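Local coordinates for histidine phosphotransfer protein (Medicago truncatula, PDB 4G78), which probably relays phosphoryl groups through an active histidine from cytokinin sensor histidine kinases to response regulators in plant two-component signalling, at residues Q21-D26 with Y124-N129; T48-D53 with A87-A92; E55-N60 with H80-S85. All blocks are in the same frame, centred on the assembly; numbering follows the deposited sequence. Where two conformers were deposited one is given.

Contact 1: Q21-D26 with Y124-N129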
loop_
_atom_site.group_PDB
_atom_site.type_symbol
_atom_site.label_atom_id
_atom_site.label_comp_id
_atom_site.label_asym_id
_atom_site.label_seq_id
_atom_site.Cartn_x
_atom_site.Cartn_y
_atom_site.Cartn_z
ATOM N N GLN A 21 2.339 -12.387 -5.816
ATOM C CA GLN A 21 3.382 -11.465 -6.247
ATOM C C GLN A 21 3.907 -10.582 -5.118
ATOM O O GLN A 21 4.800 -9.773 -5.326
ATOM C CB GLN A 21 2.925 -10.691 -7.460
ATOM C CG GLN A 21 2.899 -11.540 -8.724
ATOM C CD GLN A 21 4.307 -11.875 -9.181
ATOM O OE1 GLN A 21 5.018 -10.938 -9.615
ATOM N NE2 GLN A 21 4.735 -13.098 -9.083
ATOM N N GLY A 22 3.352 -10.719 -3.916
ATOM C CA GLY A 22 3.918 -10.059 -2.745
ATOM C C GLY A 22 3.408 -8.666 -2.467
ATOM O O GLY A 22 3.968 -8.001 -1.589
ATOM N N TYR A 23 2.390 -8.202 -3.177
ATOM C CA TYR A 23 1.828 -6.889 -2.909
ATOM C C TYR A 23 1.173 -6.813 -1.538
ATOM O O TYR A 23 1.156 -5.751 -0.911
ATOM C CB TYR A 23 0.827 -6.487 -3.975
ATOM C CG TYR A 23 1.426 -6.212 -5.308
ATOM C CD1 TYR A 23 2.219 -5.060 -5.486
ATOM C CD2 TYR A 23 1.323 -7.074 -6.381
ATOM C CE1 TYR A 23 2.846 -4.810 -6.681
ATOM C CE2 TYR A 23 1.904 -6.783 -7.563
ATOM C CZ TYR A 23 2.694 -5.619 -7.698
ATOM O OH TYR A 23 3.279 -5.310 -8.897
ATOM N N LEU A 24 0.535 -7.921 -1.129
ATOM C CA LEU A 24 -0.244 -8.006 0.097
ATOM C C LEU A 24 0.291 -9.138 0.941
ATOM O O LEU A 24 0.764 -10.143 0.414
ATOM C CB LEU A 24 -1.715 -8.322 -0.238
ATOM C CG LEU A 24 -2.394 -7.285 -1.119
ATOM C CD1 LEU A 24 -3.782 -7.793 -1.527
ATOM C CD2 LEU A 24 -2.438 -5.933 -0.458
ATOM N N ASP A 25 0.150 -8.983 2.258
ATOM C CA ASP A 25 0.434 -10.027 3.209
ATOM C C ASP A 25 -0.729 -10.189 4.185
ATOM O O ASP A 25 -1.771 -9.555 4.058
ATOM C CB ASP A 25 1.782 -9.781 3.932
ATOM C CG ASP A 25 1.808 -8.574 4.856
ATOM O OD1 ASP A 25 0.828 -8.333 5.590
ATOM O OD2 ASP A 25 2.791 -7.841 4.828
ATOM N N ASP A 26 -0.545 -11.087 5.140
ATOM C CA ASP A 26 -1.644 -11.480 5.997
ATOM C C ASP A 26 -2.278 -10.325 6.785
ATOM O O ASP A 26 -3.418 -10.460 7.199
ATOM C CB ASP A 26 -1.185 -12.550 7.010
ATOM C CG ASP A 26 -2.374 -13.181 7.713
ATOM O OD1 ASP A 26 -3.174 -13.857 7.014
ATOM O OD2 ASP A 26 -2.495 -13.032 8.930
ATOM N N TYR A 124 4.265 1.961 -4.401
ATOM C CA TYR A 124 3.035 2.542 -3.894
ATOM C C TYR A 124 2.008 2.626 -5.010
ATOM O O TYR A 124 0.838 2.258 -4.832
ATOM C CB TYR A 124 3.308 3.913 -3.267
ATOM C CG TYR A 124 2.020 4.545 -2.845
ATOM C CD1 TYR A 124 1.339 4.118 -1.710
ATOM C CD2 TYR A 124 1.452 5.516 -3.617
ATOM C CE1 TYR A 124 0.094 4.653 -1.368
ATOM C CE2 TYR A 124 0.181 6.026 -3.309
ATOM C CZ TYR A 124 -0.472 5.603 -2.163
ATOM O OH TYR A 124 -1.711 6.083 -1.792
ATOM N N SER A 125 2.412 3.117 -6.173
ATOM C CA SER A 125 1.475 3.229 -7.271
ATOM C C SER A 125 0.959 1.863 -7.719
ATOM O O SER A 125 -0.259 1.729 -7.982
ATOM C CB SER A 125 2.143 3.986 -8.421
ATOM O OG SER A 125 1.277 4.016 -9.536
ATOM N N LEU A 126 1.816 0.877 -7.780
ATOM C CA LEU A 126 1.382 -0.487 -8.160
ATOM C C LEU A 126 0.365 -0.979 -7.183
ATOM O O LEU A 126 -0.668 -1.584 -7.546
ATOM C CB LEU A 126 2.580 -1.441 -8.222
ATOM C CG LEU A 126 3.521 -1.254 -9.401
ATOM C CD1 LEU A 126 4.798 -1.995 -9.183
ATOM C CD2 LEU A 126 2.779 -1.755 -10.704
ATOM N N LEU A 127 0.647 -0.794 -5.886
ATOM C CA LEU A 127 -0.282 -1.265 -4.854
ATOM C C LEU A 127 -1.624 -0.569 -4.985
ATOM O O LEU A 127 -2.684 -1.199 -4.955
ATOM C CB LEU A 127 0.327 -1.022 -3.496
ATOM C CG LEU A 127 -0.624 -1.337 -2.347
ATOM C CD1 LEU A 127 -0.883 -2.829 -2.216
ATOM C CD2 LEU A 127 -0.127 -0.741 -1.118
ATOM N N LYS A 128 -1.587 0.770 -5.057
ATOM C CA LYS A 128 -2.838 1.540 -5.064
ATOM C C LYS A 128 -3.669 1.163 -6.275
ATOM O O LYS A 128 -4.887 0.954 -6.177
ATOM C CB LYS A 128 -2.531 3.030 -5.033
ATOM C CG LYS A 128 -3.784 3.867 -5.028
ATOM C CD LYS A 128 -3.554 5.320 -4.848
ATOM C CE LYS A 128 -4.792 6.136 -4.678
ATOM N NZ LYS A 128 -4.554 7.581 -4.792
ATOM N N ASN A 129 -3.046 1.090 -7.462
ATOM C CA ASN A 129 -3.827 0.757 -8.678
ATOM C C ASN A 129 -4.414 -0.664 -8.577
ATOM O O ASN A 129 -5.589 -0.867 -8.968
ATOM C CB ASN A 129 -2.993 0.911 -9.873
ATOM C CG ASN A 129 -2.762 2.414 -10.157
ATOM O OD1 ASN A 129 -3.490 3.307 -9.724
ATOM N ND2 ASN A 129 -1.739 2.618 -10.890
#
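Tyr23 lies against Leu126 with the far end of its ring: CE1 comes to 3.7 Å from Leu126 CB, and the phenol oxygen OH sits as close to Leu126 CD1, with CD2 of the same leucine a little farther off. Leu126 CB meets the ring obliquely, and no hydrogen bond crosses between the two segments. One residue along the helix, Leu127 rests CD1 against the loop backbone and Leu24 at once. That methyl is 3.8 Å from the carbonyl O of Tyr23 and 3.9 Å from Leu24 CD2, and the Leu24 and Leu127 side chains meet at about a right angle. Leu127 CG stands anti to the backbone N (chi1 174°), and the bend at chi2 (70°) completes the path that brings CD1 to the loop, although its CB does not point there.

The loop 21-26 joins helix 6-20 to helix 26-32, and here it rests on the long helix 110-145 of the HPt helix bundle. Its shape is set at both ends. Gly22, with phi 89°, closes helix 6-20 in a Schellman motif, and Asp25 is the N-cap of the next helix, its OD1 accepting from Gln27 N. Farther out, Arg93 makes a cation-pi contact with the Tyr23 ring and donates from NH1 to Gln21 O, while Met18 of helix 6-20 packs on Tyr23, Leu24 and Leu127.

Contact 2: T48-D53 with A87-A92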
loop_
_atom_site.group_PDB
_atom_site.type_symbol
_atom_site.label_atom_id
_atom_site.label_comp_id
_atom_site.label_asym_id
_atom_site.label_seq_id
_atom_site.Cartn_x
_atom_site.Cartn_y
_atom_site.Cartn_z
ATOM N N THR A 48 -8.301 3.978 2.312
ATOM C CA THR A 48 -8.370 5.385 1.911
ATOM C C THR A 48 -7.545 6.227 2.915
ATOM O O THR A 48 -6.831 7.145 2.497
ATOM C CB THR A 48 -9.830 5.803 1.845
ATOM O OG1 THR A 48 -10.483 5.106 0.869
ATOM C CG2 THR A 48 -9.921 7.329 1.650
ATOM N N MET A 49 -7.637 5.924 4.174
ATOM C CA MET A 49 -6.828 6.627 5.198
ATOM C C MET A 49 -5.341 6.443 4.913
ATOM O O MET A 49 -4.558 7.378 4.997
ATOM C CB MET A 49 -7.225 6.140 6.578
ATOM C CG MET A 49 -8.602 6.565 6.998
ATOM S SD MET A 49 -9.074 5.717 8.549
ATOM C CE MET A 49 -10.712 6.405 8.743
ATOM N N PHE A 50 -4.952 5.198 4.634
ATOM C CA PHE A 50 -3.572 4.866 4.319
ATOM C C PHE A 50 -3.096 5.582 3.062
ATOM O O PHE A 50 -1.971 6.111 3.045
ATOM C CB PHE A 50 -3.462 3.338 4.176
ATOM C CG PHE A 50 -2.137 2.902 3.590
ATOM C CD1 PHE A 50 -1.007 2.867 4.324
ATOM C CD2 PHE A 50 -2.081 2.498 2.269
ATOM C CE1 PHE A 50 0.190 2.481 3.819
ATOM C CE2 PHE A 50 -0.887 2.087 1.703
ATOM C CZ PHE A 50 0.269 2.079 2.538
ATOM N N PHE A 51 -3.899 5.626 2.021
ATOM C CA PHE A 51 -3.491 6.284 0.773
ATOM C C PHE A 51 -3.262 7.779 1.038
ATOM O O PHE A 51 -2.273 8.357 0.564
ATOM C CB PHE A 51 -4.547 6.127 -0.329
ATOM C CG PHE A 51 -4.791 4.732 -0.845
ATOM C CD1 PHE A 51 -3.843 3.746 -0.840
ATOM C CD2 PHE A 51 -6.068 4.432 -1.339
ATOM C CE1 PHE A 51 -4.131 2.480 -1.308
ATOM C CE2 PHE A 51 -6.336 3.155 -1.845
ATOM C CZ PHE A 51 -5.401 2.231 -1.828
ATOM N N ASP A 52 -4.170 8.411 1.774
ATOM C CA ASP A 52 -4.034 9.833 1.992
ATOM C C ASP A 52 -2.750 10.138 2.784
ATOM O O ASP A 52 -1.970 11.038 2.428
ATOM C CB ASP A 52 -5.292 10.323 2.696
ATOM C CG ASP A 52 -6.530 10.422 1.820
ATOM O OD1 ASP A 52 -6.442 10.237 0.558
ATOM O OD2 ASP A 52 -7.609 10.557 2.425
ATOM N N ASP A 53 -2.478 9.363 3.833
ATOM C CA ASP A 53 -1.251 9.564 4.619
ATOM C C ASP A 53 -0.020 9.293 3.798
ATOM O O ASP A 53 0.981 10.013 3.870
ATOM C CB ASP A 53 -1.257 8.722 5.874
ATOM C CG ASP A 53 -2.276 9.273 6.960
ATOM O OD1 ASP A 53 -2.846 10.355 6.799
ATOM O OD2 ASP A 53 -2.437 8.526 7.905
ATOM N N ALA A 87 2.894 -1.601 7.144
ATOM C CA ALA A 87 2.654 -2.794 7.919
ATOM C C ALA A 87 1.248 -2.832 8.475
ATOM O O ALA A 87 0.670 -3.964 8.571
ATOM C CB ALA A 87 3.624 -2.872 9.091
ATOM N N SER A 88 0.651 -1.738 8.784
ATOM C CA SER A 88 -0.726 -1.677 9.365
ATOM C C SER A 88 -1.793 -2.115 8.426
ATOM O O SER A 88 -2.910 -2.423 8.874
ATOM C CB SER A 88 -1.028 -0.308 9.923
ATOM O OG SER A 88 -1.450 0.654 8.931
ATOM N N VAL A 89 -1.486 -2.138 7.135
ATOM C CA VAL A 89 -2.450 -2.495 6.123
ATOM C C VAL A 89 -2.046 -3.711 5.284
ATOM O O VAL A 89 -2.777 -4.112 4.412
ATOM C CB VAL A 89 -2.838 -1.318 5.247
ATOM C CG1 VAL A 89 -3.404 -0.155 6.056
ATOM C CG2 VAL A 89 -1.690 -0.853 4.358
ATOM N N GLY A 90 -0.870 -4.285 5.564
ATOM C CA GLY A 90 -0.424 -5.443 4.777
ATOM C C GLY A 90 0.132 -5.138 3.423
ATOM O O GLY A 90 0.181 -6.011 2.559
ATOM N N ALA A 91 0.667 -3.917 3.235
ATOM C CA ALA A 91 1.299 -3.496 1.973
ATOM C C ALA A 91 2.768 -3.947 2.010
ATOM O O ALA A 91 3.671 -3.187 2.333
ATOM C CB ALA A 91 1.169 -2.010 1.810
ATOM N N ALA A 92 2.993 -5.235 1.705
ATOM C CA ALA A 92 4.244 -5.896 1.987
ATOM C C ALA A 92 5.428 -5.348 1.188
ATOM O O ALA A 92 6.480 -5.075 1.725
ATOM C CB ALA A 92 4.103 -7.391 1.737
#
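Phe50 leaves helix 41-66 pointing at Val89, and its CB already lies 4.0 Å from Val89 CG1. A trans chi1 of 169° carries the ring out from its helix and under the other valine methyl: CG, CD1 and the remaining ring carbons are all nearly equidistant from CG2, CD1 being closest at 3.8 Å. CG2 therefore stands almost exactly over the middle of the ring, 3.7 Å from the centroid and 5° off the normal, a well-centred CH-pi contact. At the tip, CZ reaches Ala91 CB at 4.2 Å, an oblique touch. The valine and alanine flank Gly90, which takes positive phi in a Schellman motif, and Ala91, the centre of an inverse gamma turn, is the N-cap of helix 92-99; the contact packs this junction between helices 72-89 and 92-99 of the HPt helix bundle on helix 41-66. With an alanine in place of Val89, the loss of CG1 and CG2 would probably open a gap over the middle of the Phe50 ring and let the ring shift. Val89 also touches Val46 and Met47, on the same helix as Phe50, and Ala91 touches Leu127 of helix 110-145.

Contact 3: E55-N60 with H80-S85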
loop_
_atom_site.group_PDB
_atom_site.type_symbol
_atom_site.label_atom_id
_atom_site.label_comp_id
_atom_site.label_asym_id
_atom_site.label_seq_id
_atom_site.Cartn_x
_atom_site.Cartn_y
_atom_site.Cartn_z
ATOM N N GLU A 55 0.430 9.405 0.508
ATOM C CA GLU A 55 0.727 10.353 -0.582
ATOM C C GLU A 55 1.331 11.617 -0.007
ATOM O O GLU A 55 2.273 12.187 -0.596
ATOM C CB GLU A 55 -0.545 10.611 -1.364
ATOM C CG GLU A 55 -0.875 9.357 -2.205
ATOM C CD GLU A 55 -2.246 9.325 -2.769
ATOM O OE1 GLU A 55 -2.839 10.379 -2.955
ATOM O OE2 GLU A 55 -2.738 8.193 -3.032
ATOM N N LYS A 56 0.846 12.076 1.119
ATOM C CA LYS A 56 1.458 13.225 1.793
ATOM C C LYS A 56 2.864 12.920 2.172
ATOM O O LYS A 56 3.808 13.788 1.977
ATOM C CB LYS A 56 0.603 13.649 2.971
ATOM C CG LYS A 56 -0.636 14.432 2.618
ATOM C CD LYS A 56 -0.720 15.739 3.436
ATOM C CE LYS A 56 -2.014 16.445 3.143
ATOM N NZ LYS A 56 -1.925 17.277 1.886
ATOM N N LEU A 57 3.150 11.757 2.763
ATOM C CA LEU A 57 4.441 11.389 3.187
ATOM C C LEU A 57 5.430 11.308 2.037
ATOM O O LEU A 57 6.562 11.791 2.088
ATOM C CB LEU A 57 4.380 10.126 4.066
ATOM C CG LEU A 57 5.653 9.662 4.658
ATOM C CD1 LEU A 57 5.340 8.803 5.875
ATOM C CD2 LEU A 57 6.482 8.845 3.699
ATOM N N LEU A 58 5.020 10.633 0.946
ATOM C CA LEU A 58 5.882 10.523 -0.218
ATOM C C LEU A 58 6.195 11.901 -0.765
ATOM O O LEU A 58 7.373 12.124 -1.210
ATOM C CB LEU A 58 5.192 9.697 -1.323
ATOM C CG LEU A 58 5.105 8.217 -1.005
ATOM C CD1 LEU A 58 4.493 7.352 -2.074
ATOM C CD2 LEU A 58 6.487 7.645 -0.915
ATOM N N ASN A 59 5.234 12.797 -0.814
ATOM C CA ASN A 59 5.518 14.175 -1.305
ATOM C C ASN A 59 6.531 14.842 -0.374
ATOM O O ASN A 59 7.476 15.525 -0.833
ATOM C CB ASN A 59 4.241 14.944 -1.409
ATOM C CG ASN A 59 3.348 14.552 -2.536
ATOM O OD1 ASN A 59 2.107 14.895 -2.439
ATOM N ND2 ASN A 59 3.995 13.860 -3.521
ATOM N N ASN A 60 6.389 14.638 0.955
ATOM C CA ASN A 60 7.374 15.192 1.878
ATOM C C ASN A 60 8.721 14.661 1.681
ATOM O O ASN A 60 9.741 15.393 1.759
ATOM C CB ASN A 60 6.901 14.977 3.334
ATOM C CG ASN A 60 5.759 15.875 3.712
ATOM O OD1 ASN A 60 5.713 16.975 3.232
ATOM N ND2 ASN A 60 4.867 15.624 4.599
ATOM N N HIS A 80 10.669 5.321 8.192
ATOM C CA HIS A 80 10.218 4.537 9.292
ATOM C C HIS A 80 8.750 4.680 9.524
ATOM O O HIS A 80 8.008 3.697 9.791
ATOM C CB HIS A 80 11.006 4.958 10.558
ATOM C CG HIS A 80 10.662 4.203 11.785
ATOM N ND1 HIS A 80 9.830 4.594 12.880
ATOM C CD2 HIS A 80 11.087 2.940 12.045
ATOM C CE1 HIS A 80 9.788 3.561 13.687
ATOM N NE2 HIS A 80 10.535 2.507 13.207
ATOM N N GLN A 81 8.217 5.894 9.433
ATOM C CA GLN A 81 6.789 6.121 9.564
ATOM C C GLN A 81 6.040 5.371 8.482
ATOM O O GLN A 81 5.018 4.724 8.737
ATOM C CB GLN A 81 6.444 7.592 9.609
ATOM C CG GLN A 81 4.951 7.929 9.494
ATOM C CD GLN A 81 4.222 7.603 10.773
ATOM O OE1 GLN A 81 4.770 7.663 11.892
ATOM N NE2 GLN A 81 2.900 7.287 10.609
ATOM N N GLN A 82 6.494 5.489 7.221
ATOM C CA GLN A 82 5.816 4.775 6.132
ATOM C C GLN A 82 5.912 3.283 6.305
ATOM O O GLN A 82 4.978 2.553 5.929
ATOM C CB GLN A 82 6.374 5.234 4.789
ATOM C CG GLN A 82 5.609 4.677 3.606
ATOM C CD GLN A 82 4.186 5.127 3.535
ATOM O OE1 GLN A 82 3.860 6.276 3.859
ATOM N NE2 GLN A 82 3.257 4.259 3.098
ATOM N N LYS A 83 6.999 2.773 6.845
ATOM C CA LYS A 83 7.119 1.338 7.072
ATOM C C LYS A 83 5.997 0.862 7.984
ATOM O O LYS A 83 5.339 -0.139 7.707
ATOM C CB LYS A 83 8.481 1.032 7.690
ATOM C CG LYS A 83 8.776 -0.458 7.731
ATOM C CD LYS A 83 9.959 -0.736 8.627
ATOM C CE LYS A 83 11.263 -0.280 8.140
ATOM N NZ LYS A 83 12.367 -0.948 8.920
ATOM N N GLY A 84 5.793 1.565 9.119
ATOM C CA GLY A 84 4.785 1.143 10.062
ATOM C C GLY A 84 3.368 1.305 9.488
ATOM O O GLY A 84 2.489 0.478 9.731
ATOM N N SER A 85 3.143 2.358 8.731
ATOM C CA SER A 85 1.851 2.564 8.109
ATOM C C SER A 85 1.557 1.420 7.119
ATOM O O SER A 85 0.460 0.863 7.068
ATOM C CB SER A 85 1.869 3.902 7.391
ATOM O OG SER A 85 0.734 4.198 6.688
#
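Leu57 lays its flank against the amide oxygen of Gln82: OE1 is 3.6 Å from CD1 and 3.7 Å from CD2, with CB and CG of the leucine only slightly farther. The same methyls also sit on the root of that glutamine, CD2 at 3.8 Å from Gln82 CB. CD1 also meets the preceding residue, 3.7 Å from Gln81 CG, so a single leucine bridges two successive glutamines, crossing both obliquely. An extended first torsion (chi1 -176°) directs the leucine branch across to the other helix. Gln82 starts the same way but bends at chi2 (63°), folding its amide back beside the leucine instead of running straight on. Gln81 bends likewise, and its aliphatic CG does the touching.

The two helices, 41-66 and 72-89, are neighbours in the HPt helix bundle. The predicted phosphohistidine, His80, belongs to this stretch of helix 72-89, but its CB points away from helix 41-66 and its side chain is exposed, consistent with a histidine that has to be reached by kinase and response regulator. Gln82 is buried on the inner side, and its NE2 is hydrogen-bonded to Ser54 of helix 41-66, while Cys98 of helix 92-99 packs on it from another helix.

No hydrogen bond joins the two segments themselves; their contact is made by methyls on glutamine aliphatic carbons and on an amide oxygen, while the bond from NE2 to Ser54 gives the buried amide a polar anchor and is likely to limit its freedom to turn.

In the fold
From the N terminus, helix 6-20 leads into the loop 21-26, which contact 1 ties to helix 110-145 across almost a hundred residues. Inside that large loop, contact 2 joins helix 41-66 to the end of helix 72-89, and contact 3, nested within contact 2, joins the same two helices nearer their connection; none of the three cross. Contacts 1 and 2 meet through backbone bonds, Asp25 with Gly90 and Tyr23 with Ala92, which join segment 21-26 to segment 87-92. Contacts 1 and 3 are linked by Glu55, whose OE2 takes both the Lys128 salt bridge and a hydrogen bond with Tyr124 OH. Phe50 lies beside Gln82 and Ser85, joining contacts 2 and 3.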